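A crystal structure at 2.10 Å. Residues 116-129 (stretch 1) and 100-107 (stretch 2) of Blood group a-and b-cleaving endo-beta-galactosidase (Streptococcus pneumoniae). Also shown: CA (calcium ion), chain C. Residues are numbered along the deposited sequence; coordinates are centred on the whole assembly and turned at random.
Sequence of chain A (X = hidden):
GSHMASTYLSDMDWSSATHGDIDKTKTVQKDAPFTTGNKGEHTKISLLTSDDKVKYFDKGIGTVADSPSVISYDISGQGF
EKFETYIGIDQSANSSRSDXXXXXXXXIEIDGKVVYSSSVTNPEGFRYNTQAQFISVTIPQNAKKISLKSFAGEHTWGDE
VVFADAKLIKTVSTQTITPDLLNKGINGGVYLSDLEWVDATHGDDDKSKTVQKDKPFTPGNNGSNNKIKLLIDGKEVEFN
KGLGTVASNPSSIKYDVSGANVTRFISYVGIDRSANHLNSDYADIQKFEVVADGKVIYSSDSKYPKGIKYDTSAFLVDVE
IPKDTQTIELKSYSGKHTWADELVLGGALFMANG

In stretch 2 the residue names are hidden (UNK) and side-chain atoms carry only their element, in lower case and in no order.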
# COMPACT_ATOMS: atom_id res chain seq x y z
N TYR A 116 10.71 1.79 20.73
CA TYR A 116 12.16 1.70 20.91
C TYR A 116 12.59 2.51 22.13
O TYR A 116 12.10 3.61 22.37
CB TYR A 116 12.92 2.18 19.67
CG TYR A 116 14.41 2.34 19.91
CD1 TYR A 116 14.93 3.54 20.40
CD2 TYR A 116 15.29 1.28 19.69
CE1 TYR A 116 16.29 3.69 20.64
CE2 TYR A 116 16.65 1.42 19.93
CZ TYR A 116 17.14 2.63 20.41
OH TYR A 116 18.49 2.78 20.65
N SER A 117 13.53 1.94 22.89
CA SER A 117 14.18 2.65 23.98
C SER A 117 15.67 2.34 23.98
O SER A 117 16.07 1.19 23.84
CB SER A 117 13.57 2.27 25.33
OG SER A 117 14.19 2.99 26.38
N SER A 118 16.48 3.39 24.13
CA SER A 118 17.94 3.24 24.18
C SER A 118 18.43 2.61 25.49
O SER A 118 19.61 2.26 25.60
CB SER A 118 18.62 4.59 23.95
OG SER A 118 18.29 5.52 24.96
N SER A 119 17.53 2.46 26.46
CA SER A 119 17.85 1.89 27.78
C SER A 119 18.40 0.47 27.71
O SER A 119 19.23 0.08 28.53
CB SER A 119 16.62 1.90 28.68
OG SER A 119 16.14 3.21 28.86
N VAL A 120 17.92 -0.29 26.73
CA VAL A 120 18.29 -1.69 26.54
C VAL A 120 19.79 -1.85 26.27
O VAL A 120 20.47 -2.62 26.95
CB VAL A 120 17.45 -2.34 25.39
CG1 VAL A 120 17.84 -3.80 25.17
CG2 VAL A 120 15.96 -2.23 25.69
N THR A 121 20.29 -1.12 25.28
CA THR A 121 21.69 -1.21 24.88
C THR A 121 22.57 -0.15 25.58
O THR A 121 23.77 -0.35 25.74
CB THR A 121 21.85 -1.08 23.35
OG1 THR A 121 21.34 0.19 22.93
CG2 THR A 121 21.11 -2.20 22.63
N ASN A 122 21.95 0.96 25.97
CA ASN A 122 22.66 2.08 26.59
C ASN A 122 21.98 2.53 27.89
O ASN A 122 21.35 3.60 27.92
CB ASN A 122 22.73 3.28 25.63
CG ASN A 122 23.55 2.98 24.38
OD1 ASN A 122 24.70 3.41 24.27
ND2 ASN A 122 22.95 2.28 23.43
N PRO A 123 22.12 1.74 28.97
CA PRO A 123 21.48 2.09 30.25
C PRO A 123 21.98 3.41 30.83
O PRO A 123 21.23 4.11 31.51
CB PRO A 123 21.87 0.92 31.17
CG PRO A 123 23.09 0.34 30.54
CD PRO A 123 22.87 0.47 29.08
N GLU A 124 23.24 3.73 30.57
CA GLU A 124 23.85 4.97 31.06
C GLU A 124 23.60 6.14 30.10
O GLU A 124 23.90 7.30 30.41
CB GLU A 124 25.35 4.78 31.37
CG GLU A 124 26.26 4.45 30.17
CD GLU A 124 26.06 3.04 29.60
OE1 GLU A 124 25.13 2.85 28.80
OE2 GLU A 124 26.85 2.13 29.96
N GLY A 125 23.04 5.83 28.93
CA GLY A 125 22.64 6.84 27.95
C GLY A 125 23.70 7.17 26.92
O GLY A 125 24.51 6.31 26.55
N PHE A 126 23.70 8.41 26.43
CA PHE A 126 24.66 8.86 25.43
C PHE A 126 25.59 9.93 25.96
O PHE A 126 25.16 10.84 26.67
CB PHE A 126 23.94 9.37 24.17
CG PHE A 126 23.25 8.29 23.38
CD1 PHE A 126 21.94 7.92 23.68
CD2 PHE A 126 23.90 7.64 22.34
CE1 PHE A 126 21.29 6.93 22.95
CE2 PHE A 126 23.27 6.63 21.61
CZ PHE A 126 21.96 6.28 21.91
N ARG A 127 26.86 9.80 25.61
CA ARG A 127 27.87 10.82 25.86
C ARG A 127 28.38 11.35 24.52
O ARG A 127 27.97 10.86 23.46
CB ARG A 127 29.04 10.25 26.67
CG ARG A 127 28.65 9.61 28.01
CD ARG A 127 28.20 10.64 29.03
NE ARG A 127 27.92 10.03 30.33
CZ ARG A 127 26.75 9.50 30.68
NH1 ARG A 127 25.72 9.48 29.83
NH2 ARG A 127 26.60 8.97 31.89
N TYR A 128 29.27 12.34 24.56
CA TYR A 128 29.77 13.00 23.36
C TYR A 128 30.43 12.02 22.39
O TYR A 128 30.39 12.22 21.17
CB TYR A 128 30.77 14.11 23.73
CG TYR A 128 32.18 13.62 23.92
CD1 TYR A 128 32.57 13.00 25.12
CD2 TYR A 128 33.13 13.73 22.90
CE1 TYR A 128 33.86 12.53 25.29
CE2 TYR A 128 34.42 13.26 23.06
CZ TYR A 128 34.78 12.67 24.26
OH TYR A 128 36.06 12.19 24.44
N ASN A 129 31.05 10.97 22.93
CA ASN A 129 31.77 9.98 22.13
C ASN A 129 31.06 8.63 22.04
O ASN A 129 31.67 7.64 21.61
CB ASN A 129 33.21 9.81 22.64
CG ASN A 129 33.27 9.21 24.04
OD1 ASN A 129 32.38 9.43 24.86
ND2 ASN A 129 34.34 8.47 24.31
N UNK A 100 28.22 18.26 30.39
CA UNK A 100 27.69 18.63 29.09
C UNK A 100 27.67 17.40 28.18
O UNK A 100 28.50 16.51 28.33
c UNK A 100 28.31 21.52 30.34
n UNK A 100 28.01 22.20 28.28
c UNK A 100 28.31 21.09 29.05
c UNK A 100 28.55 19.74 28.46
c UNK A 100 27.85 23.25 29.07
n UNK A 100 28.02 22.87 30.32
N UNK A 101 26.72 17.38 27.24
CA UNK A 101 26.52 16.25 26.32
C UNK A 101 26.27 14.92 27.05
O UNK A 101 26.96 13.92 26.82
c UNK A 101 27.68 16.12 25.32
N UNK A 102 25.28 14.92 27.94
CA UNK A 102 24.89 13.73 28.70
C UNK A 102 23.39 13.51 28.53
O UNK A 102 22.58 14.23 29.10
c UNK A 102 24.79 12.63 30.99
c UNK A 102 26.79 14.01 30.36
c UNK A 102 25.28 13.85 30.20
N UNK A 103 23.05 12.52 27.72
CA UNK A 103 21.65 12.21 27.41
C UNK A 103 21.28 10.89 28.07
O UNK A 103 21.88 9.85 27.79
c UNK A 103 21.40 12.18 25.88
c UNK A 103 21.56 13.58 25.30
c UNK A 103 20.02 11.61 25.55
N UNK A 104 20.28 10.94 28.95
CA UNK A 104 19.85 9.77 29.71
C UNK A 104 19.21 8.70 28.83
O UNK A 104 19.52 7.52 28.96
c UNK A 104 18.89 10.18 30.83
o UNK A 104 18.97 10.78 33.14
c UNK A 104 19.61 10.72 32.06
o UNK A 104 20.80 11.09 31.97
N UNK A 105 18.33 9.12 27.92
CA UNK A 105 17.50 8.19 27.16
C UNK A 105 16.93 8.81 25.88
O UNK A 105 16.58 9.99 25.86
c UNK A 105 13.44 7.48 30.01
n UNK A 105 12.29 8.10 30.15
n UNK A 105 13.61 6.62 29.00
c UNK A 105 14.83 5.86 28.75
c UNK A 105 15.69 6.43 27.63
n UNK A 105 14.42 7.70 30.88
c UNK A 105 16.35 7.72 28.05
N UNK A 106 16.85 8.00 24.83
CA UNK A 106 16.11 8.36 23.62
C UNK A 106 15.07 7.28 23.35
O UNK A 106 15.39 6.08 23.35
c UNK A 106 17.04 8.54 22.39
c UNK A 106 18.03 9.69 22.62
c UNK A 106 19.18 9.76 21.61
c UNK A 106 16.22 8.81 21.12
N UNK A 107 13.83 7.69 23.12
CA UNK A 107 12.74 6.76 22.84
C UNK A 107 12.00 7.10 21.56
O UNK A 107 11.94 8.26 21.14
o UNK A 107 11.52 5.60 27.48
c UNK A 107 11.74 6.73 24.00
o UNK A 107 10.30 7.00 26.31
c UNK A 107 11.29 6.24 26.44
c UNK A 107 12.26 6.10 25.28
CA CA C . 21.93 16.16 29.85
O HOH W 1 29.63 13.70 26.94
O HOH W 2 19.48 5.32 27.37
O HOH W 3 20.51 6.82 31.38
O HOH W 4 23.08 9.59 31.81
O HOH W 5 22.56 15.78 31.99
O HOH W 6 23.85 17.58 29.81

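Position 100 carries one carbon followed by a five-membered ring of three carbons and two nitrogens, the imidazole of His100. It makes no contact with stretch 1; its side chain is out of reach.

Position 101 has a single side-chain carbon, CB, lying 4.0 Å from Tyr128 CB, so it is Ala101. Its phi/psi of 57/54 is left-handed. Its O lies 3.4 Å from Arg127 CA, a CA-H...O contact, and accepts from water 1 (Ala101 O to water 1, 2.7 Å), which in turn accepts from Tyr128 N (2.8 Å).

At position 102 one carbon carries two more, three in all: a beta-branched valine, Val102, since threonine would need an oxygen. CG1 sits over one face of the Arg127 guanidinium, 3.5 Å from NH1. The carbonyl points elsewhere, with Val102 O 2.2 Å from the calcium ion.

Position 103 repeats the three-carbon fork, and its CB is 4.2 Å from Phe126 CB; it is Val103. Its backbone is paired in both directions: Val103 N donates to Phe126 O (2.9 Å, 175°) and Phe126 N to Val103 O (2.7 Å, 162°).

Position 104 shows two carbons, the second bearing two oxygens, a carboxylate on a short stem, which makes it Asp104; asparagine would carry a nitrogen there. The CA-to-CB bond points away from stretch 1. Water 4 links Asp104 OD1 (2.7 Å) to Glu124 O (2.8 Å), donating to both.

Position 105 has three carbons, a nitrogen, then a carbon with two nitrogens, a guanidinium: Arg105. Its CD is 3.0 Å from Ser119 OG.

Position 106 has four carbons forked at the first, one arm two carbons long, hence Ile106. CD1 approaches Phe126 CE1 at 3.8 Å.

Position 107 has three carbons, the third with two oxygens, and is therefore Glu107. Its OE2 receives Arg105 NE at 2.8 Å in a salt bridge. Glu107 CG is 3.8 Å from Ser117 OG, on the same sheet face.

The contact is fastened at two separate places. Phe126 and Val103 form a single antiparallel bridge, while farther along Ser118 N donates to Ile106 O (3.0 Å) and Ile106 N to Ser118 OG (2.9 Å, 176°), a side chain standing in for a backbone acceptor. Between them, Gly125 CA packs 3.1 Å from Val103 O; an ideal CB would fall 2.0 Å from that same Val103 O. Water 2 links Asp104 O (2.7 Å), Ser118 OG (2.7 Å) and Asn122 O (2.6 Å), tying the turn region of stretch 1 to the loop just before the strand of stretch 2.

Stretch 2, residues 100-107: HAVVDRIE
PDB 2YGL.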